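Local coordinates for enterotoxin SEN variant (PDB 6KRY), which probably acts as a superantigen toxin, in the manner of the staphylococcal enterotoxins that cross-link MHC class II molecules with T-cell receptors, at residues E118-V123 with G134-T139; F177-N182 with N217-V222; T22-D27 with Y84-G89; K152-L157 with Y190-I195. All blocks are in the same frame, centred on the assembly; numbering follows the deposited sequence.

In the fold
Interaction 3 (22-27 with 84-89) comes first along the chain and closes before the others open; it belongs to the N-terminal part of the molecule, which holds the OB fold. Interactions 1, 2 and 4 all lie in the beta-grasp domain and reach one five-stranded mixed sheet. Interaction 1 pairs strands 130-139 and 114-127, and interaction 2, with its centre 11 Å away, pairs 218-225 with 173-180; a probable hydrogen bond from I220 N to G122 O joins them. Interaction 4 sets helix 146-161 against the end of edge strand 188-191. Its V153 touches both other contacts. Interactions 3 and 4 have centres 12 Å apart and touch through Y25 and R154, linking the two domains.

Interaction 1. Residues E118-V123 with G134-T139; sequences ERVIGV and GFVIKT
R119 and T139 open a run of six backbone hydrogen bonds, paired as R119 with T139, I121 with I137 and V123 with F135. R119 N to T139 O and V123 N to F135 O are the shortest, both 2.8 Å. Between these pairs the carbonyls of R119 and I121 also receive the CA-H groups of K138 and V136, each at 3.1 Å. On the face bearing I121, I137, V123 and F135, CB of V123 sits over one face of the F135 ring, 4.1 Å from its centroid and shifted toward the rim. Chi1 of F135 (61°) sets CG between the backbone N and the carbonyl carbon. Beside this pair, I121 CB meets I137 CG1 at 4.0 Å; from helix 146-161, L149 touches both isoleucines and V153 touches I137. On the opposite face V120 CG1 presses against V136 CB at 3.3 Å, a tight contact. The strands 114-127 and 130-139 form the antiparallel beta hairpin that makes one margin of the beta-grasp sheet.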
loop_
_atom_site.group_PDB
_atom_site.type_symbol
_atom_site.label_atom_id
_atom_site.label_comp_id
_atom_site.label_asym_id
_atom_site.label_seq_id
_atom_site.Cartn_x
_atom_site.Cartn_y
_atom_site.Cartn_z
ATOM N N GLU A 118 -17.812 -0.247 -9.186
ATOM C CA GLU A 118 -16.461 0.260 -9.071
ATOM C C GLU A 118 -16.480 1.784 -9.004
ATOM O O GLU A 118 -17.022 2.402 -9.886
ATOM C CB GLU A 118 -15.639 -0.078 -10.321
ATOM C CG GLU A 118 -15.250 -1.536 -10.445
ATOM C CD GLU A 118 -14.239 -2.022 -9.424
ATOM O OE1 GLU A 118 -13.779 -1.198 -8.590
ATOM O OE2 GLU A 118 -13.897 -3.226 -9.466
ATOM N N ARG A 119 -15.843 2.371 -7.989
ATOM C CA ARG A 119 -15.618 3.789 -7.943
ATOM C C ARG A 119 -14.309 4.048 -8.683
ATOM O O ARG A 119 -13.314 3.262 -8.516
ATOM C CB ARG A 119 -15.534 4.291 -6.502
ATOM C CG ARG A 119 -15.728 5.793 -6.316
ATOM C CD ARG A 119 -16.341 6.132 -4.960
ATOM N NE ARG A 119 -17.794 6.044 -4.817
ATOM C CZ ARG A 119 -18.434 6.038 -3.657
ATOM N NH1 ARG A 119 -17.772 6.006 -2.522
ATOM N NH2 ARG A 119 -19.745 6.048 -3.629
ATOM N N VAL A 120 -14.317 5.093 -9.522
ATOM C CA VAL A 120 -13.163 5.461 -10.310
ATOM C C VAL A 120 -12.484 6.673 -9.673
ATOM O O VAL A 120 -13.129 7.642 -9.282
ATOM C CB VAL A 120 -13.568 5.726 -11.774
ATOM C CG1 VAL A 120 -12.357 6.089 -12.616
ATOM C CG2 VAL A 120 -14.263 4.504 -12.375
ATOM N N ILE A 121 -11.161 6.605 -9.540
ATOM C CA ILE A 121 -10.340 7.691 -8.989
ATOM C C ILE A 121 -9.311 8.114 -10.039
ATOM O O ILE A 121 -8.575 7.263 -10.576
ATOM C CB ILE A 121 -9.674 7.227 -7.685
ATOM C CG1 ILE A 121 -10.743 6.951 -6.625
ATOM C CG2 ILE A 121 -8.644 8.249 -7.241
ATOM C CD1 ILE A 121 -10.204 6.397 -5.321
ATOM N N GLY A 122 -9.309 9.415 -10.348
ATOM C CA GLY A 122 -8.423 9.995 -11.384
ATOM C C GLY A 122 -7.027 10.204 -10.817
ATOM O O GLY A 122 -6.890 10.607 -9.672
ATOM N N VAL A 123 -6.022 9.882 -11.627
ATOM C CA VAL A 123 -4.612 10.115 -11.330
ATOM C C VAL A 123 -4.020 10.968 -12.456
ATOM O O VAL A 123 -3.904 10.517 -13.579
ATOM C CB VAL A 123 -3.847 8.778 -11.201
ATOM C CG1 VAL A 123 -2.411 9.018 -10.765
ATOM C CG2 VAL A 123 -4.545 7.766 -10.299
ATOM N N GLY A 134 -3.086 10.773 -18.307
ATOM C CA GLY A 134 -3.625 10.411 -17.003
ATOM C C GLY A 134 -4.087 8.967 -17.007
ATOM O O GLY A 134 -4.140 8.328 -18.050
ATOM N N PHE A 135 -4.492 8.452 -15.833
ATOM C CA PHE A 135 -5.126 7.149 -15.762
ATOM C C PHE A 135 -6.026 7.117 -14.523
ATOM O O PHE A 135 -5.997 8.039 -13.721
ATOM C CB PHE A 135 -4.089 6.025 -15.792
ATOM C CG PHE A 135 -3.090 6.017 -14.673
ATOM C CD1 PHE A 135 -3.424 5.502 -13.422
ATOM C CD2 PHE A 135 -1.809 6.484 -14.886
ATOM C CE1 PHE A 135 -2.470 5.442 -12.428
ATOM C CE2 PHE A 135 -0.875 6.464 -13.864
ATOM C CZ PHE A 135 -1.205 5.925 -12.647
ATOM N N VAL A 136 -6.826 6.060 -14.385
ATOM C CA VAL A 136 -7.627 5.900 -13.213
ATOM C C VAL A 136 -7.221 4.612 -12.518
ATOM O O VAL A 136 -6.614 3.761 -13.085
ATOM C CB VAL A 136 -9.137 5.902 -13.491
ATOM C CG1 VAL A 136 -9.549 7.128 -14.289
ATOM C CG2 VAL A 136 -9.568 4.626 -14.160
ATOM N N ILE A 137 -7.597 4.528 -11.246
ATOM C CA ILE A 137 -7.575 3.299 -10.459
ATOM C C ILE A 137 -8.993 3.159 -9.897
ATOM O O ILE A 137 -9.764 4.139 -9.878
ATOM C CB ILE A 137 -6.510 3.347 -9.351
ATOM C CG1 ILE A 137 -6.830 4.464 -8.359
ATOM C CG2 ILE A 137 -5.105 3.490 -9.928
ATOM C CD1 ILE A 137 -5.952 4.483 -7.140
ATOM N N LYS A 138 -9.346 1.953 -9.483
ATOM C CA LYS A 138 -10.686 1.664 -9.088
ATOM C C LYS A 138 -10.694 0.924 -7.758
ATOM O O LYS A 138 -9.739 0.269 -7.406
ATOM C CB LYS A 138 -11.353 0.763 -10.122
ATOM C CG LYS A 138 -11.461 1.410 -11.486
ATOM C CD LYS A 138 -12.197 0.589 -12.508
ATOM C CE LYS A 138 -11.884 1.128 -13.884
ATOM N NZ LYS A 138 -12.980 0.798 -14.808
ATOM N N THR A 139 -11.799 1.065 -7.038
ATOM C CA THR A 139 -12.036 0.341 -5.778
ATOM C C THR A 139 -13.535 0.074 -5.660
ATOM O O THR A 139 -14.351 0.822 -6.214
ATOM C CB THR A 139 -11.502 1.092 -4.552
ATOM O OG1 THR A 139 -11.645 0.307 -3.373
ATOM C CG2 THR A 139 -12.191 2.412 -4.306
#

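Interaction 2. Residues F177-N182 with N217-V222; sequences FFHSNN and NYHIDV
F177 and H179 pair with D221 and H219 through two-way backbone hydrogen bonds in antiparallel register, and N181 N continues the pairing to N217 O. Past the strand, N181 OD1 takes a nearly straight bond from H219 ND1 (2.6 Å, 177°), the oxygen lying in the imidazole plane. CB of H179 stands over one face of that ring, 3.8 Å from its centroid, while the two imidazoles are offset and barely overlap. Two asparagines meet at the end: N217 OD1 accepts from N182 N at 3.0 Å, and N217 ND2 gives a hydrogen bond to N182 OD1 at 3.1 Å, from above its carbonyl plane; N182 OD1 also accepts from Q184 N. On the other side of the sheet S180 CA rests over the Y218 ring, and F178 CE2 lies alongside I220 CD1 at 3.8 Å. A water joins N181 ND2 to Y218 O. The H219 imidazole is probably held in rotation by the edge N-H bond and the CH-pi contact, and the bond is consistent with a proton on ND1.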
loop_
_atom_site.group_PDB
_atom_site.type_symbol
_atom_site.label_atom_id
_atom_site.label_comp_id
_atom_site.label_asym_id
_atom_site.label_seq_id
_atom_site.Cartn_x
_atom_site.Cartn_y
_atom_site.Cartn_z
ATOM N N PHE A 177 0.587 12.753 -4.380
ATOM C CA PHE A 177 -0.243 13.611 -3.580
ATOM C C PHE A 177 -1.686 13.120 -3.588
ATOM O O PHE A 177 -2.216 12.855 -4.632
ATOM C CB PHE A 177 -0.313 15.011 -4.191
ATOM C CG PHE A 177 0.648 15.992 -3.591
ATOM C CD1 PHE A 177 0.290 16.718 -2.466
ATOM C CD2 PHE A 177 1.913 16.155 -4.136
ATOM C CE1 PHE A 177 1.184 17.620 -1.901
ATOM C CE2 PHE A 177 2.803 17.046 -3.565
ATOM C CZ PHE A 177 2.427 17.781 -2.462
ATOM N N PHE A 178 -2.307 13.101 -2.419
ATOM C CA PHE A 178 -3.688 12.708 -2.244
ATOM C C PHE A 178 -4.471 13.972 -1.910
ATOM O O PHE A 178 -4.197 14.578 -0.873
ATOM C CB PHE A 178 -3.810 11.647 -1.146
ATOM C CG PHE A 178 -3.093 10.362 -1.484
ATOM C CD1 PHE A 178 -1.748 10.204 -1.208
ATOM C CD2 PHE A 178 -3.765 9.330 -2.123
ATOM C CE1 PHE A 178 -1.091 9.026 -1.536
ATOM C CE2 PHE A 178 -3.101 8.160 -2.466
ATOM C CZ PHE A 178 -1.769 8.013 -2.162
ATOM N N HIS A 179 -5.375 14.380 -2.800
ATOM C CA HIS A 179 -6.114 15.671 -2.678
ATOM C C HIS A 179 -7.600 15.405 -2.462
ATOM O O HIS A 179 -8.172 14.620 -3.204
ATOM C CB HIS A 179 -5.999 16.506 -3.964
ATOM C CG HIS A 179 -4.685 17.190 -4.088
ATOM N ND1 HIS A 179 -3.706 16.745 -4.952
ATOM C CD2 HIS A 179 -4.166 18.246 -3.418
ATOM C CE1 HIS A 179 -2.639 17.530 -4.839
ATOM N NE2 HIS A 179 -2.884 18.434 -3.881
ATOM N N SER A 180 -8.214 16.106 -1.506
ATOM C CA SER A 180 -9.670 16.025 -1.339
ATOM C C SER A 180 -10.359 16.828 -2.463
ATOM O O SER A 180 -10.050 17.996 -2.702
ATOM C CB SER A 180 -10.091 16.474 0.052
ATOM O OG SER A 180 -9.790 17.833 0.254
ATOM N N ASN A 181 -11.330 16.194 -3.129
ATOM C CA ASN A 181 -12.149 16.805 -4.157
ATOM C C ASN A 181 -12.895 18.027 -3.619
ATOM O O ASN A 181 -13.017 19.012 -4.314
ATOM C CB ASN A 181 -13.194 15.840 -4.718
ATOM C CG ASN A 181 -12.566 14.661 -5.420
ATOM O OD1 ASN A 181 -11.359 14.638 -5.581
ATOM N ND2 ASN A 181 -13.370 13.684 -5.814
ATOM N N ASN A 182 -13.400 17.942 -2.393
ATOM C CA ASN A 182 -14.256 19.009 -1.831
ATOM C C ASN A 182 -13.429 20.061 -1.071
ATOM O O ASN A 182 -14.024 20.953 -0.447
ATOM C CB ASN A 182 -15.356 18.431 -0.935
ATOM C CG ASN A 182 -14.829 17.718 0.293
ATOM O OD1 ASN A 182 -13.636 17.780 0.617
ATOM N ND2 ASN A 182 -15.715 17.041 1.008
ATOM N N ASN A 217 -14.153 11.025 -2.486
ATOM C CA ASN A 217 -13.715 12.405 -2.218
ATOM C C ASN A 217 -12.223 12.642 -2.488
ATOM O O ASN A 217 -11.732 13.656 -2.061
ATOM C CB ASN A 217 -14.040 12.863 -0.785
ATOM C CG ASN A 217 -13.847 14.356 -0.572
ATOM O OD1 ASN A 217 -14.152 15.164 -1.452
ATOM N ND2 ASN A 217 -13.387 14.726 0.611
ATOM N N TYR A 218 -11.528 11.749 -3.205
ATOM C CA TYR A 218 -10.106 11.901 -3.369
ATOM C C TYR A 218 -9.735 11.753 -4.842
ATOM O O TYR A 218 -10.355 11.012 -5.616
ATOM C CB TYR A 218 -9.316 10.948 -2.459
ATOM C CG TYR A 218 -9.083 11.546 -1.104
ATOM C CD1 TYR A 218 -10.071 11.541 -0.130
ATOM C CD2 TYR A 218 -7.898 12.213 -0.827
ATOM C CE1 TYR A 218 -9.906 12.226 1.066
ATOM C CE2 TYR A 218 -7.711 12.886 0.368
ATOM C CZ TYR A 218 -8.712 12.889 1.321
ATOM O OH TYR A 218 -8.505 13.497 2.529
ATOM N N HIS A 219 -8.693 12.472 -5.227
ATOM C CA HIS A 219 -8.031 12.272 -6.524
ATOM C C HIS A 219 -6.533 12.396 -6.256
ATOM O O HIS A 219 -6.118 12.832 -5.165
ATOM C CB HIS A 219 -8.515 13.250 -7.595
ATOM C CG HIS A 219 -8.216 14.680 -7.306
ATOM N ND1 HIS A 219 -9.068 15.460 -6.540
ATOM C CD2 HIS A 219 -7.168 15.467 -7.632
ATOM C CE1 HIS A 219 -8.561 16.670 -6.405
ATOM N NE2 HIS A 219 -7.415 16.723 -7.119
ATOM N N ILE A 220 -5.747 11.929 -7.208
ATOM C CA ILE A 220 -4.299 11.773 -6.965
ATOM C C ILE A 220 -3.537 12.544 -8.027
ATOM O O ILE A 220 -3.922 12.520 -9.193
ATOM C CB ILE A 220 -3.957 10.286 -6.969
ATOM C CG1 ILE A 220 -4.751 9.598 -5.857
ATOM C CG2 ILE A 220 -2.458 10.049 -6.815
ATOM C CD1 ILE A 220 -4.683 8.091 -5.938
ATOM N N ASP A 221 -2.463 13.221 -7.610
ATOM C CA ASP A 221 -1.542 13.818 -8.555
ATOM C C ASP A 221 -0.148 13.242 -8.296
ATOM O O ASP A 221 0.320 13.237 -7.162
ATOM C CB ASP A 221 -1.516 15.335 -8.452
ATOM C CG ASP A 221 -2.869 16.006 -8.611
ATOM O OD1 ASP A 221 -3.584 15.649 -9.553
ATOM O OD2 ASP A 221 -3.193 16.857 -7.750
ATOM N N VAL A 222 0.520 12.811 -9.369
ATOM C CA VAL A 222 1.872 12.285 -9.313
ATOM C C VAL A 222 2.819 13.301 -9.985
ATOM O O VAL A 222 2.541 13.751 -11.131
ATOM C CB VAL A 222 1.937 10.919 -10.027
ATOM C CG1 VAL A 222 3.360 10.396 -10.132
ATOM C CG2 VAL A 222 1.039 9.887 -9.341
HETATM O O HOH W 1 -12.373 11.103 -7.104
#

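Interaction 3. Residues T22-D27 with Y84-G89; sequences TSYYTD and YGLYYG
Y24, on the helix 15-26 that packs against the OB-fold barrel, points its phenol at strand 86-88, which follows a corner of the chain at G85, and its hydroxyl gives a hydrogen bond to Y87 O. That carbonyl oxygen lies at the edge of the Y24 ring, in plane, 3.2 Å from Y24 CE1. The Y24 hydroxyl also lies 3.5 Å from Y88 CB, the two side chains crossing obliquely. L86 points toward the helix and touches both tyrosines: its CB is 4.4 Å from Y24 CE1, whereas its CD1 meets the hydroxyl end of Y25, 3.5 Å from Y25 OH, with the leucine and tyrosine side chains about perpendicular. F204 adds to the packing, edge-to-face with Y24 and touching Y25 and L86. The Y24 OH to Y87 O bond is 2.7 Å, its donor tilted 24° from the carbonyl plane.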
loop_
_atom_site.group_PDB
_atom_site.type_symbol
_atom_site.label_atom_id
_atom_site.label_comp_id
_atom_site.label_asym_id
_atom_site.label_seq_id
_atom_site.Cartn_x
_atom_site.Cartn_y
_atom_site.Cartn_z
ATOM N N THR A 22 11.615 -3.170 -6.986
ATOM C CA THR A 22 11.143 -3.476 -8.322
ATOM C C THR A 22 10.247 -4.723 -8.305
ATOM O O THR A 22 9.207 -4.746 -8.985
ATOM C CB THR A 22 12.323 -3.677 -9.283
ATOM O OG1 THR A 22 13.115 -2.492 -9.388
ATOM C CG2 THR A 22 11.875 -4.033 -10.680
ATOM N N SER A 23 10.684 -5.775 -7.601
ATOM C CA SER A 23 9.900 -7.016 -7.484
ATOM C C SER A 23 8.521 -6.715 -6.874
ATOM O O SER A 23 7.482 -7.128 -7.366
ATOM C CB SER A 23 10.649 -8.012 -6.656
ATOM O OG SER A 23 9.805 -9.108 -6.387
ATOM N N TYR A 24 8.521 -5.939 -5.789
ATOM C CA TYR A 24 7.280 -5.585 -5.087
ATOM C C TYR A 24 6.269 -4.825 -5.965
ATOM O O TYR A 24 5.043 -4.948 -5.752
ATOM C CB TYR A 24 7.593 -4.783 -3.832
ATOM C CG TYR A 24 7.546 -5.626 -2.589
ATOM C CD1 TYR A 24 6.344 -6.140 -2.146
ATOM C CD2 TYR A 24 8.696 -5.959 -1.911
ATOM C CE1 TYR A 24 6.287 -6.919 -1.001
ATOM C CE2 TYR A 24 8.655 -6.739 -0.762
ATOM C CZ TYR A 24 7.452 -7.254 -0.329
ATOM O OH TYR A 24 7.437 -8.032 0.803
ATOM N N TYR A 25 6.750 -4.064 -6.969
ATOM C CA TYR A 25 5.910 -3.205 -7.753
ATOM C C TYR A 25 5.817 -3.703 -9.203
ATOM O O TYR A 25 5.175 -3.031 -9.998
ATOM C CB TYR A 25 6.342 -1.739 -7.654
ATOM C CG TYR A 25 6.007 -1.133 -6.318
ATOM C CD1 TYR A 25 4.683 -0.956 -5.939
ATOM C CD2 TYR A 25 6.980 -0.914 -5.361
ATOM C CE1 TYR A 25 4.351 -0.479 -4.681
ATOM C CE2 TYR A 25 6.676 -0.432 -4.100
ATOM C CZ TYR A 25 5.353 -0.218 -3.764
ATOM O OH TYR A 25 5.036 0.257 -2.530
ATOM N N THR A 26 6.397 -4.878 -9.492
ATOM C CA THR A 26 6.258 -5.536 -10.800
ATOM C C THR A 26 5.367 -6.782 -10.716
ATOM O O THR A 26 4.629 -7.064 -11.656
ATOM C CB THR A 26 7.639 -5.923 -11.356
ATOM O OG1 THR A 26 8.350 -4.696 -11.540
ATOM C CG2 THR A 26 7.554 -6.690 -12.658
ATOM N N ASP A 27 5.518 -7.595 -9.669
ATOM C CA ASP A 27 4.833 -8.925 -9.610
ATOM C C ASP A 27 3.520 -8.746 -8.854
ATOM O O ASP A 27 3.592 -8.432 -7.659
ATOM C CB ASP A 27 5.682 -9.964 -8.868
ATOM C CG ASP A 27 7.035 -10.235 -9.503
ATOM O OD1 ASP A 27 7.083 -10.356 -10.752
ATOM O OD2 ASP A 27 8.047 -10.304 -8.756
ATOM N N TYR A 84 -6.338 -5.270 2.011
ATOM C CA TYR A 84 -5.659 -5.001 0.802
ATOM C C TYR A 84 -4.274 -4.466 1.161
ATOM O O TYR A 84 -4.187 -3.468 1.833
ATOM C CB TYR A 84 -6.387 -3.967 -0.077
ATOM C CG TYR A 84 -5.812 -3.879 -1.471
ATOM C CD1 TYR A 84 -4.583 -3.272 -1.693
ATOM C CD2 TYR A 84 -6.452 -4.463 -2.554
ATOM C CE1 TYR A 84 -3.997 -3.262 -2.953
ATOM C CE2 TYR A 84 -5.889 -4.449 -3.816
ATOM C CZ TYR A 84 -4.668 -3.828 -4.016
ATOM O OH TYR A 84 -4.083 -3.821 -5.251
ATOM N N GLY A 85 -3.218 -5.066 0.620
ATOM C CA GLY A 85 -1.921 -4.420 0.667
ATOM C C GLY A 85 -0.775 -5.322 0.266
ATOM O O GLY A 85 -0.969 -6.417 -0.290
ATOM N N LEU A 86 0.438 -4.850 0.578
ATOM C CA LEU A 86 1.662 -5.575 0.247
ATOM C C LEU A 86 2.161 -6.362 1.464
ATOM O O LEU A 86 2.447 -5.792 2.529
ATOM C CB LEU A 86 2.702 -4.541 -0.201
ATOM C CG LEU A 86 2.332 -3.776 -1.476
ATOM C CD1 LEU A 86 3.354 -2.681 -1.763
ATOM C CD2 LEU A 86 2.205 -4.708 -2.680
ATOM N N TYR A 87 2.304 -7.679 1.292
ATOM C CA TYR A 87 2.689 -8.551 2.393
ATOM C C TYR A 87 4.167 -8.929 2.291
ATOM O O TYR A 87 4.847 -8.728 1.267
ATOM C CB TYR A 87 1.803 -9.804 2.427
ATOM C CG TYR A 87 1.954 -10.678 1.218
ATOM C CD1 TYR A 87 2.968 -11.618 1.146
ATOM C CD2 TYR A 87 1.152 -10.511 0.112
ATOM C CE1 TYR A 87 3.191 -12.351 -0.006
ATOM C CE2 TYR A 87 1.333 -11.264 -1.036
ATOM C CZ TYR A 87 2.349 -12.196 -1.090
ATOM O OH TYR A 87 2.567 -12.939 -2.217
ATOM N N TYR A 88 4.658 -9.490 3.404
ATOM C CA TYR A 88 5.996 -9.982 3.504
ATOM C C TYR A 88 6.003 -11.291 4.292
ATOM O O TYR A 88 5.145 -11.545 5.134
ATOM C CB TYR A 88 6.889 -8.910 4.128
ATOM C CG TYR A 88 6.663 -8.658 5.599
ATOM C CD1 TYR A 88 7.351 -9.405 6.521
ATOM C CD2 TYR A 88 5.887 -7.606 6.063
ATOM C CE1 TYR A 88 7.210 -9.193 7.877
ATOM C CE2 TYR A 88 5.728 -7.382 7.433
ATOM C CZ TYR A 88 6.403 -8.177 8.337
ATOM O OH TYR A 88 6.312 -8.079 9.689
ATOM N N GLY A 89 6.990 -12.132 3.981
ATOM C CA GLY A 89 7.154 -13.431 4.625
ATOM C C GLY A 89 8.355 -13.468 5.564
ATOM O O GLY A 89 8.280 -14.121 6.614
#

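Interaction 4. Residues K152-L157 with Y190-I195; sequences KVRFKL and YDLYNI
The R154 guanidinium has L192 on one face: CD2 of the leucine stands 3.6 Å above the plane, offset toward the rim. At the edge, in plane, lie Y190 CD2 and a water oxygen, and I195 CD1 also comes near the plane, 3.8 Å from R154 NH1. The Y190 ring is turned 50° from the guanidinium, with Y190 CB 3.6 Å from R154 NH2, the two side chains crossing at about a right angle. R154 and L192 run antiparallel past one another, the arginine with an extended chain (chi2 -170°, chi3 -162°) that places CD and NE beside L192 CD2. The water takes a bond from R154 NH2 at 2.8 Å and gives one to D191 O at 2.7 Å, tying helix to strand end. Further polar grip comes from D150, salt-bridged to R154 NE, and from Y164 OH, hydrogen-bonded to R154 NH1; the buried charge is thereby probably stabilised. One turn along the helix, L157 CD1 touches L192 CD1 at 4.2 Å. At the strand's end, D191 OD1 accepts from Y193 N in an Asx turn, within a type I turn from D191 to N194. Here the helix 146-161 packs across the mixed sheet, as in the beta-grasp fold.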
loop_
_atom_site.group_PDB
_atom_site.type_symbol
_atom_site.label_atom_id
_atom_site.label_comp_id
_atom_site.label_asym_id
_atom_site.label_seq_id
_atom_site.Cartn_x
_atom_site.Cartn_y
_atom_site.Cartn_z
ATOM N N LYS A 152 -1.884 0.647 -5.958
ATOM C CA LYS A 152 -2.421 0.571 -7.314
ATOM C C LYS A 152 -1.776 1.617 -8.243
ATOM O O LYS A 152 -1.370 1.302 -9.383
ATOM C CB LYS A 152 -3.936 0.726 -7.261
ATOM C CG LYS A 152 -4.647 -0.512 -6.766
ATOM C CD LYS A 152 -6.133 -0.357 -6.686
ATOM C CE LYS A 152 -6.769 -1.708 -6.435
ATOM N NZ LYS A 152 -8.188 -1.610 -6.002
ATOM N N VAL A 153 -1.570 2.832 -7.740
ATOM C CA VAL A 153 -0.829 3.855 -8.503
ATOM C C VAL A 153 0.639 3.440 -8.743
ATOM O O VAL A 153 1.137 3.535 -9.886
ATOM C CB VAL A 153 -0.888 5.217 -7.792
ATOM C CG1 VAL A 153 -0.028 6.273 -8.457
ATOM C CG2 VAL A 153 -2.309 5.716 -7.778
ATOM N N ARG A 154 1.344 3.034 -7.685
ATOM C CA ARG A 154 2.743 2.729 -7.793
ATOM C C ARG A 154 2.966 1.577 -8.785
ATOM O O ARG A 154 3.938 1.624 -9.581
ATOM C CB ARG A 154 3.346 2.459 -6.423
ATOM C CG ARG A 154 3.527 3.715 -5.596
ATOM C CD ARG A 154 4.336 3.458 -4.344
ATOM N NE ARG A 154 4.139 4.529 -3.372
ATOM C CZ ARG A 154 5.007 4.889 -2.459
ATOM N NH1 ARG A 154 6.277 4.524 -2.553
ATOM N NH2 ARG A 154 4.581 5.623 -1.446
ATOM N N PHE A 155 2.067 0.582 -8.780
ATOM C CA PHE A 155 2.172 -0.526 -9.695
ATOM C C PHE A 155 2.141 0.000 -11.149
ATOM O O PHE A 155 2.928 -0.394 -12.010
ATOM C CB PHE A 155 1.028 -1.498 -9.406
ATOM C CG PHE A 155 1.189 -2.789 -10.146
ATOM C CD1 PHE A 155 2.028 -3.766 -9.652
ATOM C CD2 PHE A 155 0.581 -2.967 -11.391
ATOM C CE1 PHE A 155 2.223 -4.936 -10.373
ATOM C CE2 PHE A 155 0.739 -4.155 -12.097
ATOM C CZ PHE A 155 1.584 -5.124 -11.594
ATOM N N LYS A 156 1.211 0.910 -11.417
ATOM C CA LYS A 156 1.071 1.487 -12.760
ATOM C C LYS A 156 2.269 2.382 -13.097
ATOM O O LYS A 156 2.825 2.348 -14.219
ATOM C CB LYS A 156 -0.231 2.263 -12.823
ATOM C CG LYS A 156 -1.448 1.415 -13.120
ATOM C CD LYS A 156 -2.135 1.879 -14.397
ATOM C CE LYS A 156 -1.137 2.118 -15.516
ATOM N NZ LYS A 156 -1.718 1.790 -16.841
ATOM N N LEU A 157 2.757 3.136 -12.124
ATOM C CA LEU A 157 3.932 3.957 -12.391
ATOM C C LEU A 157 5.154 3.076 -12.673
ATOM O O LEU A 157 6.060 3.482 -13.471
ATOM C CB LEU A 157 4.244 4.903 -11.230
ATOM C CG LEU A 157 3.231 5.987 -10.927
ATOM C CD1 LEU A 157 3.643 6.768 -9.684
ATOM C CD2 LEU A 157 3.021 6.929 -12.098
ATOM N N TYR A 190 3.275 11.267 -0.281
ATOM C CA TYR A 190 4.391 10.395 -0.009
ATOM C C TYR A 190 5.490 10.651 -1.047
ATOM O O TYR A 190 5.204 10.925 -2.225
ATOM C CB TYR A 190 3.980 8.926 -0.078
ATOM C CG TYR A 190 2.963 8.473 0.938
ATOM C CD1 TYR A 190 3.053 8.848 2.271
ATOM C CD2 TYR A 190 1.956 7.595 0.585
ATOM C CE1 TYR A 190 2.117 8.441 3.208
ATOM C CE2 TYR A 190 1.029 7.153 1.510
ATOM C CZ TYR A 190 1.117 7.565 2.835
ATOM O OH TYR A 190 0.225 7.128 3.772
ATOM N N ASP A 191 6.737 10.552 -0.597
ATOM C CA ASP A 191 7.873 10.611 -1.445
ATOM C C ASP A 191 8.163 9.185 -1.909
ATOM O O ASP A 191 8.437 8.310 -1.087
ATOM C CB ASP A 191 9.026 11.237 -0.665
ATOM C CG ASP A 191 10.390 11.263 -1.329
ATOM O OD1 ASP A 191 10.563 10.633 -2.418
ATOM O OD2 ASP A 191 11.311 11.926 -0.729
ATOM N N LEU A 192 8.144 8.975 -3.223
ATOM C CA LEU A 192 8.335 7.680 -3.845
ATOM C C LEU A 192 9.689 7.051 -3.512
ATOM O O LEU A 192 9.787 5.821 -3.524
ATOM C CB LEU A 192 8.176 7.793 -5.367
ATOM C CG LEU A 192 6.780 8.160 -5.876
ATOM C CD1 LEU A 192 6.811 8.343 -7.380
ATOM C CD2 LEU A 192 5.748 7.113 -5.473
ATOM N N TYR A 193 10.725 7.866 -3.264
ATOM C CA TYR A 193 12.064 7.345 -3.059
ATOM C C TYR A 193 12.451 7.417 -1.588
ATOM O O TYR A 193 13.609 7.238 -1.264
ATOM C CB TYR A 193 13.023 8.088 -3.988
ATOM C CG TYR A 193 12.768 7.753 -5.434
ATOM C CD1 TYR A 193 12.943 6.470 -5.911
ATOM C CD2 TYR A 193 12.323 8.715 -6.321
ATOM C CE1 TYR A 193 12.706 6.155 -7.244
ATOM C CE2 TYR A 193 12.052 8.409 -7.649
ATOM C CZ TYR A 193 12.253 7.130 -8.113
ATOM O OH TYR A 193 12.002 6.879 -9.416
ATOM N N ASN A 194 11.498 7.745 -0.717
ATOM C CA ASN A 194 11.720 7.801 0.718
ATOM C C ASN A 194 11.137 6.524 1.336
ATOM O O ASN A 194 10.099 6.562 1.968
ATOM C CB ASN A 194 11.072 9.015 1.371
ATOM C CG ASN A 194 11.371 9.131 2.854
ATOM O OD1 ASN A 194 12.403 8.685 3.325
ATOM N ND2 ASN A 194 10.428 9.656 3.618
ATOM N N ILE A 195 11.866 5.425 1.183
ATOM C CA ILE A 195 11.488 4.106 1.676
ATOM C C ILE A 195 12.412 3.717 2.835
ATOM O O ILE A 195 13.614 3.856 2.765
ATOM C CB ILE A 195 11.569 3.066 0.553
ATOM C CG1 ILE A 195 10.865 3.539 -0.718
ATOM C CG2 ILE A 195 11.006 1.740 1.035
ATOM C CD1 ILE A 195 9.380 3.577 -0.577
HETATM O O HOH W 2 7.027 6.188 -0.126
#